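Local coordinates for long form salivary protein D7L1 (Anopheles stephensi, PDB 3NHI) that binds and sequesters cysteinyl leukotrienes and thromboxane A2 analogs, and so modulates the blood feeding of female mosquitoes on vertebrates, at residues 85-90 and 128-133; 93-98 and 117-122. One frame throughout, in Å; residues are numbered along the deposited sequence.

Contact 1: 85-90 and 128-133; sequences TQSKQK and RQLYHG. With EAH ((5S,7E,9E,11Z,14Z)-5-hydroxyicosa-7,9,11,14-tetraenoic acid), chain B.
Thr-85 and Gln-129 bring the two backbones closest, with CA atoms 6.0 Å apart, where the ends of helices 73-85 and 109-130 meet. No hydrogen bond crosses. Thr-85 rests its methyl CG2 3.4 Å from Gln-129 O. Its OG1 instead accepts from Ser-87 N, two residues on, in a nearly straight hydrogen bond (175°), an ST turn at the end of the helix. Ser-87 then sets OG against the second segment, 3.3 Å from Gln-129 CB and 3.8 Å from Leu-130 CD2. Past the helix end, Gly-133 N hydrogen-bonds to Arg-128 O. Arg-128 answers from its side chain: NE and NH2 both donate, side-on, to Gly-133 O, which lies in the guanidinium plane. NH2 lies in the carbonyl plane, and NE stands well above it. The same oxygen takes the ligand hydroxyl, EAH O3, at 3.0 Å. Gly-133 is thus a backbone site for the bound lipid, and the grip of Arg-128 is consistent with holding this carbonyl in place. Trp-39 NE1 and Lys-151 NZ also hydrogen-bond to EAH. Around the contact, Gln-77 of helix 73-85 hydrogen-bonds to Leu-130 O, Tyr-15 of helix 8-22 to Tyr-131 O, and helix 89-101 begins just beyond Lys-88.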
loop_
_atom_site.group_PDB
_atom_site.type_symbol
_atom_site.label_atom_id
_atom_site.label_comp_id
_atom_site.label_asym_id
_atom_site.label_seq_id
_atom_site.Cartn_x
_atom_site.Cartn_y
_atom_site.Cartn_z
ATOM N N THR A 85 -6.221 20.845 1.190
ATOM C CA THR A 85 -6.876 20.520 2.461
ATOM C C THR A 85 -7.470 21.737 3.163
ATOM O O THR A 85 -8.461 21.626 3.895
ATOM C CB THR A 85 -5.893 19.873 3.450
ATOM O OG1 THR A 85 -4.860 20.814 3.774
ATOM C CG2 THR A 85 -5.285 18.612 2.873
ATOM N N GLN A 86 -6.836 22.887 2.963
ATOM C CA GLN A 86 -7.180 24.105 3.697
ATOM C C GLN A 86 -7.084 23.977 5.223
ATOM O O GLN A 86 -7.680 24.759 5.967
ATOM C CB GLN A 86 -8.560 24.611 3.256
ATOM C CG GLN A 86 -8.560 25.155 1.824
ATOM C CD GLN A 86 -7.618 26.334 1.672
ATOM O OE1 GLN A 86 -6.722 26.335 0.826
ATOM N NE2 GLN A 86 -7.810 27.343 2.512
ATOM N N SER A 87 -6.298 23.012 5.688
ATOM C CA SER A 87 -6.053 22.867 7.123
ATOM C C SER A 87 -5.377 24.125 7.672
ATOM O O SER A 87 -4.654 24.819 6.954
ATOM C CB SER A 87 -5.208 21.620 7.393
ATOM O OG SER A 87 -5.968 20.458 7.111
ATOM N N LYS A 88 -5.626 24.425 8.943
ATOM C CA LYS A 88 -5.131 25.664 9.540
ATOM C C LYS A 88 -3.737 25.499 10.138
ATOM O O LYS A 88 -3.508 24.604 10.953
ATOM C CB LYS A 88 -6.098 26.145 10.620
ATOM C CG LYS A 88 -7.458 26.587 10.076
ATOM C CD LYS A 88 -8.377 27.073 11.183
ATOM C CE LYS A 88 -9.663 27.672 10.632
ATOM N NZ LYS A 88 -10.501 26.685 9.891
ATOM N N GLN A 89 -2.818 26.382 9.751
ATOM C CA GLN A 89 -1.440 26.363 10.256
ATOM C C GLN A 89 -1.355 26.311 11.786
ATOM O O GLN A 89 -0.533 25.575 12.335
ATOM C CB GLN A 89 -0.651 27.571 9.721
ATOM C CG GLN A 89 0.745 27.737 10.329
ATOM C CD GLN A 89 1.708 26.647 9.904
ATOM O OE1 GLN A 89 2.120 26.590 8.743
ATOM N NE2 GLN A 89 2.093 25.786 10.845
ATOM N N LYS A 90 -2.202 27.084 12.463
ATOM C CA LYS A 90 -2.223 27.099 13.922
ATOM C C LYS A 90 -2.454 25.698 14.498
ATOM O O LYS A 90 -1.745 25.277 15.424
ATOM C CB LYS A 90 -3.284 28.083 14.435
ATOM C CG LYS A 90 -3.404 28.141 15.951
ATOM C CD LYS A 90 -4.236 29.333 16.404
ATOM C CE LYS A 90 -4.305 29.424 17.928
ATOM N NZ LYS A 90 -5.145 28.348 18.537
ATOM N N ARG A 128 -6.982 13.461 9.745
ATOM C CA ARG A 128 -7.661 12.916 8.581
ATOM C C ARG A 128 -7.564 13.836 7.374
ATOM O O ARG A 128 -7.550 13.363 6.231
ATOM C CB ARG A 128 -9.126 12.605 8.891
ATOM C CG ARG A 128 -9.268 11.533 9.946
ATOM C CD ARG A 128 -10.721 11.228 10.253
ATOM N NE ARG A 128 -11.359 10.522 9.143
ATOM C CZ ARG A 128 -12.598 10.042 9.152
ATOM N NH1 ARG A 128 -13.372 10.188 10.221
ATOM N NH2 ARG A 128 -13.060 9.410 8.084
ATOM N N GLN A 129 -7.471 15.147 7.603
ATOM C CA GLN A 129 -7.197 16.084 6.514
ATOM C C GLN A 129 -5.759 15.936 6.028
ATOM O O GLN A 129 -5.521 15.784 4.827
ATOM C CB GLN A 129 -7.469 17.527 6.939
ATOM C CG GLN A 129 -8.956 17.834 7.144
ATOM C CD GLN A 129 -9.782 17.579 5.888
ATOM O OE1 GLN A 129 -9.490 18.127 4.829
ATOM N NE2 GLN A 129 -10.813 16.750 6.005
ATOM N N LEU A 130 -4.802 15.925 6.956
ATOM C CA LEU A 130 -3.388 15.896 6.570
ATOM C C LEU A 130 -2.993 14.607 5.873
ATOM O O LEU A 130 -2.230 14.630 4.906
ATOM C CB LEU A 130 -2.465 16.118 7.775
ATOM C CG LEU A 130 -2.651 17.442 8.504
ATOM C CD1 LEU A 130 -1.547 17.595 9.535
ATOM C CD2 LEU A 130 -2.669 18.626 7.540
ATOM N N TYR A 131 -3.505 13.482 6.372
ATOM C CA TYR A 131 -3.098 12.163 5.891
ATOM C C TYR A 131 -4.159 11.459 5.043
ATOM O O TYR A 131 -4.182 10.225 4.949
ATOM C CB TYR A 131 -2.632 11.280 7.064
ATOM C CG TYR A 131 -1.340 11.766 7.694
ATOM C CD1 TYR A 131 -0.096 11.395 7.168
ATOM C CD2 TYR A 131 -1.353 12.618 8.807
ATOM C CE1 TYR A 131 1.102 11.858 7.739
ATOM C CE2 TYR A 131 -0.166 13.077 9.377
ATOM C CZ TYR A 131 1.053 12.697 8.849
ATOM O OH TYR A 131 2.216 13.161 9.414
ATOM N N HIS A 132 -5.026 12.246 4.413
ATOM C CA HIS A 132 -5.926 11.735 3.364
ATOM C C HIS A 132 -6.808 10.605 3.880
ATOM O O HIS A 132 -6.972 9.560 3.238
ATOM C CB HIS A 132 -5.114 11.331 2.121
ATOM C CG HIS A 132 -4.013 12.297 1.806
ATOM N ND1 HIS A 132 -4.238 13.645 1.614
ATOM C CD2 HIS A 132 -2.679 12.114 1.672
ATOM C CE1 HIS A 132 -3.089 14.252 1.378
ATOM N NE2 HIS A 132 -2.129 13.343 1.392
ATOM N N GLY A 133 -7.365 10.844 5.062
ATOM C CA GLY A 133 -8.185 9.867 5.764
ATOM C C GLY A 133 -9.686 10.101 5.697
ATOM O O GLY A 133 -10.431 9.550 6.511
HETATM O O1 EAH B . -10.518 7.054 -0.237
HETATM C C1 EAH B . -10.587 6.670 0.959
HETATM O O2 EAH B . -11.194 5.626 1.300
HETATM C C2 EAH B . -9.899 7.502 2.023
HETATM C C3 EAH B . -10.367 7.105 3.425
HETATM C C4 EAH B . -9.439 6.068 4.052
HETATM C C5 EAH B . -9.947 5.666 5.421
HETATM O O3 EAH B . -9.753 6.676 6.270
HETATM C C6 EAH B . -9.207 4.425 5.915
HETATM C C7 EAH B . -9.581 4.089 7.349
HETATM C C8 EAH B . -8.429 4.405 8.279
HETATM C C9 EAH B . -8.870 4.291 9.664
HETATM C C10 EAH B . -7.930 4.733 10.498
HETATM C C11 EAH B . -8.424 4.603 11.867
HETATM C C12 EAH B . -7.756 5.035 12.940
HETATM C C13 EAH B . -6.397 5.693 12.869
HETATM C C14 EAH B . -5.349 4.624 13.089
HETATM C C15 EAH B . -4.262 4.781 13.849
HETATM C C16 EAH B . -3.929 6.059 14.578
HETATM C C17 EAH B . -2.884 6.822 13.778
HETATM C C18 EAH B . -3.544 7.856 12.877
HETATM C C19 EAH B . -2.528 8.892 12.426
HETATM C C20 EAH B . -3.153 9.867 11.454
#

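Contact 2: 93-98 and 117-122; sequences TEYQKA and LPVHNR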
loop_
_atom_site.group_PDB
_atom_site.type_symbol
_atom_site.label_atom_id
_atom_site.label_comp_id
_atom_site.label_asym_id
_atom_site.label_seq_id
_atom_site.Cartn_x
_atom_site.Cartn_y
_atom_site.Cartn_z
ATOM N N THR A 93 0.570 23.293 13.890
ATOM C CA THR A 93 1.593 23.539 14.906
ATOM C C THR A 93 1.230 22.883 16.245
ATOM O O THR A 93 2.086 22.287 16.906
ATOM C CB THR A 93 1.794 25.053 15.061
ATOM O OG1 THR A 93 2.514 25.522 13.917
ATOM C CG2 THR A 93 2.564 25.409 16.339
ATOM N N GLU A 94 -0.041 22.992 16.635
ATOM C CA GLU A 94 -0.499 22.388 17.881
ATOM C C GLU A 94 -0.379 20.860 17.829
ATOM O O GLU A 94 0.017 20.236 18.814
ATOM C CB GLU A 94 -1.933 22.837 18.222
ATOM C CG GLU A 94 -2.046 24.325 18.631
ATOM C CD GLU A 94 -3.452 24.918 18.488
ATOM O OE1 GLU A 94 -4.357 24.295 17.879
ATOM O OE2 GLU A 94 -3.645 26.054 18.971
ATOM N N TYR A 95 -0.689 20.268 16.674
ATOM C CA TYR A 95 -0.555 18.820 16.474
ATOM C C TYR A 95 0.913 18.390 16.569
ATOM O O TYR A 95 1.248 17.451 17.288
ATOM C CB TYR A 95 -1.168 18.470 15.117
ATOM C CG TYR A 95 -1.261 17.013 14.719
ATOM C CD1 TYR A 95 -1.267 15.970 15.650
ATOM C CD2 TYR A 95 -1.387 16.685 13.366
ATOM C CE1 TYR A 95 -1.385 14.640 15.222
ATOM C CE2 TYR A 95 -1.495 15.374 12.946
ATOM C CZ TYR A 95 -1.485 14.361 13.870
ATOM O OH TYR A 95 -1.608 13.068 13.412
ATOM N N GLN A 96 1.781 19.106 15.856
ATOM C CA GLN A 96 3.220 18.906 15.933
ATOM C C GLN A 96 3.706 18.943 17.389
ATOM O O GLN A 96 4.460 18.073 17.832
ATOM C CB GLN A 96 3.925 19.992 15.107
ATOM C CG GLN A 96 5.448 20.020 15.259
ATOM C CD GLN A 96 6.078 21.271 14.677
ATOM O OE1 GLN A 96 5.416 22.298 14.511
ATOM N NE2 GLN A 96 7.372 21.194 14.372
ATOM N N LYS A 97 3.259 19.952 18.133
ATOM C CA LYS A 97 3.694 20.123 19.509
ATOM C C LYS A 97 3.204 19.000 20.419
ATOM O O LYS A 97 3.967 18.493 21.230
ATOM C CB LYS A 97 3.312 21.509 20.033
ATOM C CG LYS A 97 4.233 22.589 19.441
ATOM C CD LYS A 97 3.674 24.009 19.549
ATOM C CE LYS A 97 3.672 24.522 20.973
ATOM N NZ LYS A 97 3.281 25.968 20.948
ATOM N N ALA A 98 1.948 18.576 20.248
ATOM C CA ALA A 98 1.428 17.440 21.005
ATOM C C ALA A 98 2.232 16.166 20.739
ATOM O O ALA A 98 2.505 15.384 21.660
ATOM C CB ALA A 98 -0.056 17.224 20.706
ATOM N N LEU A 117 -2.892 8.135 21.931
ATOM C CA LEU A 117 -4.334 8.239 22.142
ATOM C C LEU A 117 -4.875 9.647 22.417
ATOM O O LEU A 117 -5.798 10.066 21.731
ATOM C CB LEU A 117 -4.818 7.240 23.207
ATOM C CG LEU A 117 -6.344 7.120 23.366
ATOM C CD1 LEU A 117 -7.036 6.653 22.082
ATOM C CD2 LEU A 117 -6.709 6.210 24.529
ATOM N N PRO A 118 -4.295 10.396 23.381
ATOM C CA PRO A 118 -4.838 11.749 23.573
ATOM C C PRO A 118 -4.562 12.694 22.404
ATOM O O PRO A 118 -5.347 13.608 22.141
ATOM C CB PRO A 118 -4.138 12.241 24.848
ATOM C CG PRO A 118 -2.918 11.393 24.968
ATOM C CD PRO A 118 -3.272 10.061 24.389
ATOM N N VAL A 119 -3.451 12.476 21.707
ATOM C CA VAL A 119 -3.142 13.266 20.512
ATOM C C VAL A 119 -4.202 13.009 19.438
ATOM O O VAL A 119 -4.745 13.948 18.842
ATOM C CB VAL A 119 -1.728 12.950 19.968
ATOM C CG1 VAL A 119 -1.411 13.833 18.756
ATOM C CG2 VAL A 119 -0.679 13.142 21.065
ATOM N N HIS A 120 -4.519 11.733 19.234
ATOM C CA HIS A 120 -5.597 11.326 18.342
ATOM C C HIS A 120 -6.928 11.945 18.748
ATOM O O HIS A 120 -7.647 12.510 17.910
ATOM C CB HIS A 120 -5.711 9.804 18.326
ATOM C CG HIS A 120 -6.838 9.298 17.484
ATOM N ND1 HIS A 120 -6.744 9.164 16.116
ATOM C CD2 HIS A 120 -8.087 8.898 17.819
ATOM C CE1 HIS A 120 -7.888 8.697 15.645
ATOM N NE2 HIS A 120 -8.720 8.530 16.657
ATOM N N ASN A 121 -7.257 11.863 20.034
ATOM C CA ASN A 121 -8.550 12.375 20.476
ATOM C C ASN A 121 -8.692 13.881 20.269
ATOM O O ASN A 121 -9.785 14.369 19.985
ATOM C CB ASN A 121 -8.858 11.953 21.915
ATOM C CG ASN A 121 -9.277 10.494 22.011
ATOM O OD1 ASN A 121 -9.978 9.971 21.143
ATOM N ND2 ASN A 121 -8.846 9.831 23.070
ATOM N N ARG A 122 -7.576 14.600 20.383
ATOM C CA ARG A 122 -7.554 16.045 20.163
ATOM C C ARG A 122 -7.550 16.429 18.679
ATOM O O ARG A 122 -8.233 17.386 18.278
ATOM C CB ARG A 122 -6.353 16.667 20.878
ATOM C CG ARG A 122 -6.338 18.187 20.795
ATOM C CD ARG A 122 -5.359 18.808 21.775
ATOM N NE ARG A 122 -5.243 20.239 21.501
ATOM C CZ ARG A 122 -4.164 20.983 21.729
ATOM N NH1 ARG A 122 -3.080 20.450 22.266
ATOM N NH2 ARG A 122 -4.182 22.272 21.395
HETATM O O HOH W 1 -0.303 21.279 21.333
HETATM O O HOH W 2 -6.292 22.866 19.076
#
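Val-119 carries the apolar part of this contact, its two methyls reaching Tyr-95 and Ala-98. CG1 lies at the edge of the Tyr-95 ring, in its plane, 3.6 Å from CE1. It is placed there by a first torsion that sets it anti to the backbone N (chi1 -178°). CG1 and CG2 both lie 4.1 Å from Ala-98 CB, so the small alanine receives the valine fork. The Tyr-95 ring also meets Phe-123, and its OH is hydrogen-bonded to Tyr-116 OH. The two segments belong to helices 89-101 and 109-130, which run antiparallel here at 168°, with axes 10.4 Å apart. They form a helical hairpin in the all-helical, odorant-binding-protein-like fold of D7. Its inner side borders the lipid site: the side chain of Tyr-95 comes within about 4 Å of the bound EAH. The polar part lies between Glu-94 and Arg-122, whose side chains cross at about a right angle. Glu-94 OE1 is 4.1 Å from Arg-122 NH2, well out of the guanidinium plane, so the charges are near without a salt bridge. Water bridges them instead. One water donates to OE1 and accepts from NH2. Another donates to Glu-94 O at 2.7 Å and accepts weakly from NH1. The other carboxylate oxygen of Glu-94, OE2, pairs with Lys-90 in a salt bridge.

From the N terminus, the chain reaches helix 73-85, whose last residue opens contact 1. The turn after it leads into helix 89-101, which supplies the first segment of contact 2. The chain leaves that helix and returns along helix 109-130. Contact 2 closes first, at 117-122, over 18 intervening residues. Contact 1 closes later, at 128-133, over 37 residues, and encloses contact 2. Their centres lie about 13 Å apart. Leu-130 CD1 touches Tyr-95 CD2 at 3.9 Å, so the two contacts are joined directly. Contact 2 pairs the two hairpin helices, while contact 1 ties the end of helix 73-85 and the turn after it to the last turn of helix 109-130, just before the ligand-binding Gly-133.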